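Local coordinates for protein Epf (Streptococcus pyogenes, PDB 4ES9) that is probably a surface-anchored adhesin that binds human plasminogen and helps the bacterium attach to host tissue, at residues A[126-131]-A[193-198]. Numbering follows the deposited sequence.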
loop_
_atom_site.group_PDB
_atom_site.type_symbol
_atom_site.label_atom_id
_atom_site.label_comp_id
_atom_site.label_asym_id
_atom_site.label_seq_id
_atom_site.Cartn_x
_atom_site.Cartn_y
_atom_site.Cartn_z
ATOM N N GLY A 126 4.667 16.679 -24.526
ATOM C CA GLY A 126 5.472 15.584 -25.064
ATOM C C GLY A 126 5.735 14.474 -24.055
ATOM O O GLY A 126 6.127 13.364 -24.434
ATOM N N ILE A 127 5.526 14.748 -22.746
ATOM C CA ILE A 127 5.703 13.710 -21.719
ATOM C C ILE A 127 4.343 13.042 -21.431
ATOM O O ILE A 127 3.339 13.734 -21.320
ATOM C CB ILE A 127 6.353 14.258 -20.397
ATOM C CG1 ILE A 127 7.775 14.805 -20.643
ATOM C CG2 ILE A 127 6.370 13.178 -19.274
ATOM C CD1 ILE A 127 8.432 15.446 -19.373
ATOM N N THR A 128 4.307 11.708 -21.332
ATOM C CA THR A 128 3.095 10.983 -20.900
ATOM C C THR A 128 3.486 10.227 -19.634
ATOM O O THR A 128 4.673 9.957 -19.443
ATOM C CB THR A 128 2.468 10.130 -21.975
ATOM O OG1 THR A 128 3.475 9.278 -22.518
ATOM C CG2 THR A 128 1.764 10.967 -23.048
ATOM N N VAL A 129 2.513 9.955 -18.746
ATOM C CA VAL A 129 2.729 9.432 -17.398
ATOM C C VAL A 129 1.870 8.210 -17.064
ATOM O O VAL A 129 0.714 8.126 -17.466
ATOM C CB VAL A 129 2.427 10.595 -16.405
ATOM C CG1 VAL A 129 2.360 10.128 -14.950
ATOM C CG2 VAL A 129 3.447 11.723 -16.564
ATOM N N ASP A 130 2.458 7.281 -16.292
ATOM C CA ASP A 130 1.789 6.090 -15.790
ATOM C C ASP A 130 2.109 5.926 -14.312
ATOM O O ASP A 130 3.165 6.370 -13.855
ATOM C CB ASP A 130 2.211 4.836 -16.592
ATOM C CG ASP A 130 1.373 3.580 -16.329
ATOM O OD1 ASP A 130 0.250 3.708 -15.779
ATOM O OD2 ASP A 130 1.825 2.481 -16.694
ATOM N N TYR A 131 1.176 5.324 -13.563
ATOM C CA TYR A 131 1.307 5.022 -12.146
ATOM C C TYR A 131 1.069 3.548 -11.931
ATOM O O TYR A 131 0.045 3.025 -12.392
ATOM C CB TYR A 131 0.325 5.822 -11.255
ATOM C CG TYR A 131 0.146 7.279 -11.592
ATOM C CD1 TYR A 131 1.239 8.141 -11.666
ATOM C CD2 TYR A 131 -1.131 7.825 -11.745
ATOM C CE1 TYR A 131 1.070 9.498 -11.917
ATOM C CE2 TYR A 131 -1.313 9.182 -12.000
ATOM C CZ TYR A 131 -0.208 10.012 -12.094
ATOM O OH TYR A 131 -0.382 11.344 -12.369
ATOM N N LYS A 193 7.526 9.170 -19.934
ATOM C CA LYS A 193 8.294 8.886 -21.140
ATOM C C LYS A 193 8.114 9.947 -22.187
ATOM O O LYS A 193 7.132 10.685 -22.140
ATOM C CB LYS A 193 7.937 7.505 -21.753
ATOM C CG LYS A 193 6.618 7.436 -22.532
ATOM C CD LYS A 193 6.380 6.025 -23.080
ATOM C CE LYS A 193 5.065 5.913 -23.795
ATOM N NZ LYS A 193 4.886 4.564 -24.397
ATOM N N VAL A 194 9.014 9.935 -23.196
ATOM C CA VAL A 194 8.953 10.785 -24.398
ATOM C C VAL A 194 8.925 9.841 -25.623
ATOM O O VAL A 194 9.597 8.810 -25.603
ATOM C CB VAL A 194 10.056 11.868 -24.487
ATOM C CG1 VAL A 194 9.881 12.915 -23.384
ATOM C CG2 VAL A 194 11.459 11.266 -24.463
ATOM N N GLU A 195 8.103 10.160 -26.628
ATOM C CA GLU A 195 7.915 9.343 -27.839
ATOM C C GLU A 195 8.609 9.940 -29.070
ATOM O O GLU A 195 8.589 9.342 -30.140
ATOM C CB GLU A 195 6.429 9.180 -28.142
ATOM C CG GLU A 195 5.653 8.426 -27.083
ATOM C CD GLU A 195 4.192 8.381 -27.466
ATOM O OE1 GLU A 195 3.435 9.263 -27.006
ATOM O OE2 GLU A 195 3.831 7.556 -28.334
ATOM N N LYS A 196 9.140 11.141 -28.932
ATOM C CA LYS A 196 9.868 11.820 -29.982
ATOM C C LYS A 196 10.963 12.612 -29.324
ATOM O O LYS A 196 10.903 12.872 -28.114
ATOM C CB LYS A 196 8.961 12.669 -30.897
ATOM C CG LYS A 196 8.311 13.898 -30.309
ATOM C CD LYS A 196 7.001 14.244 -31.034
ATOM C CE LYS A 196 7.108 14.609 -32.493
ATOM N NZ LYS A 196 5.884 15.309 -32.953
ATOM N N LYS A 197 12.010 12.911 -30.097
ATOM C CA LYS A 197 13.180 13.604 -29.583
ATOM C C LYS A 197 12.799 14.981 -29.020
ATOM O O LYS A 197 12.164 15.766 -29.726
ATOM C CB LYS A 197 14.276 13.746 -30.663
ATOM C CG LYS A 197 15.557 14.359 -30.101
ATOM C CD LYS A 197 16.672 14.573 -31.135
ATOM C CE LYS A 197 17.668 13.421 -31.179
ATOM N NZ LYS A 197 18.464 13.265 -29.919
ATOM N N PRO A 198 13.151 15.289 -27.752
ATOM C CA PRO A 198 12.814 16.617 -27.194
ATOM C C PRO A 198 13.524 17.759 -27.940
ATOM O O PRO A 198 14.658 17.590 -28.420
ATOM C CB PRO A 198 13.305 16.528 -25.742
ATOM C CG PRO A 198 13.346 15.035 -25.435
ATOM C CD PRO A 198 13.830 14.447 -26.740
HETATM O O HOH W 1 7.298 13.063 -26.741
HETATM O O HOH W 2 5.101 10.580 -24.306
HETATM O O HOH W 3 3.567 11.902 -26.122
HETATM O O HOH W 4 2.260 8.003 -24.692
#
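Lys193 O is gripped from several directions. Thr128 N donates to it at 3.1 Å, with an N-H...O angle of 162°. Ile127 CA adds a CA-H...O contact to the same Lys193 O at 3.4 Å. A water that can donate to this oxygen sits 2.7 Å from Thr128 OG1. That water is within bonding distance of Gly126 O too, so it cannot serve all its neighbours at once. The return backbone bond runs from Lys193 N to Thr128 O at 3.0 Å. It is more bent at the hydrogen, 142°. Thr128 and Lys193 thus form an antiparallel hydrogen-bonded pair. The pair joins strand 127-135, at the border of a six-stranded antiparallel sheet, to its neighbour 186-194. This sheet packs on a seven-stranded one to make a beta sandwich, consistent with a carbohydrate-binding-module-like domain. Ile127 and Val194 point into the sandwich. Ile127 CG1 meets Val194 CG1 at 3.9 Å. Both side chains also touch Tyr89 of the facing sheet, and Ile127 reaches Leu202 and Val204. Thr128 and Lys193 lie on the other face, where Phe166 touches both. With chi1 at 52°, Thr128 OG1 sits over its own backbone, flanked by N and C, and faces the lysine chain. There it rests against the aliphatic part of the lysine, 3.6 Å from Lys193 CG. Lys193 runs extended beyond CG, and its CE also passes near the hydroxyl. Waters also bridge the strand ends. One water donates to Gly126 O at 2.6 Å and accepts from Glu195 N at 3.0 Å. Another links Thr128 OG1 to Glu195 OE1, though its bond to the carboxylate is weak.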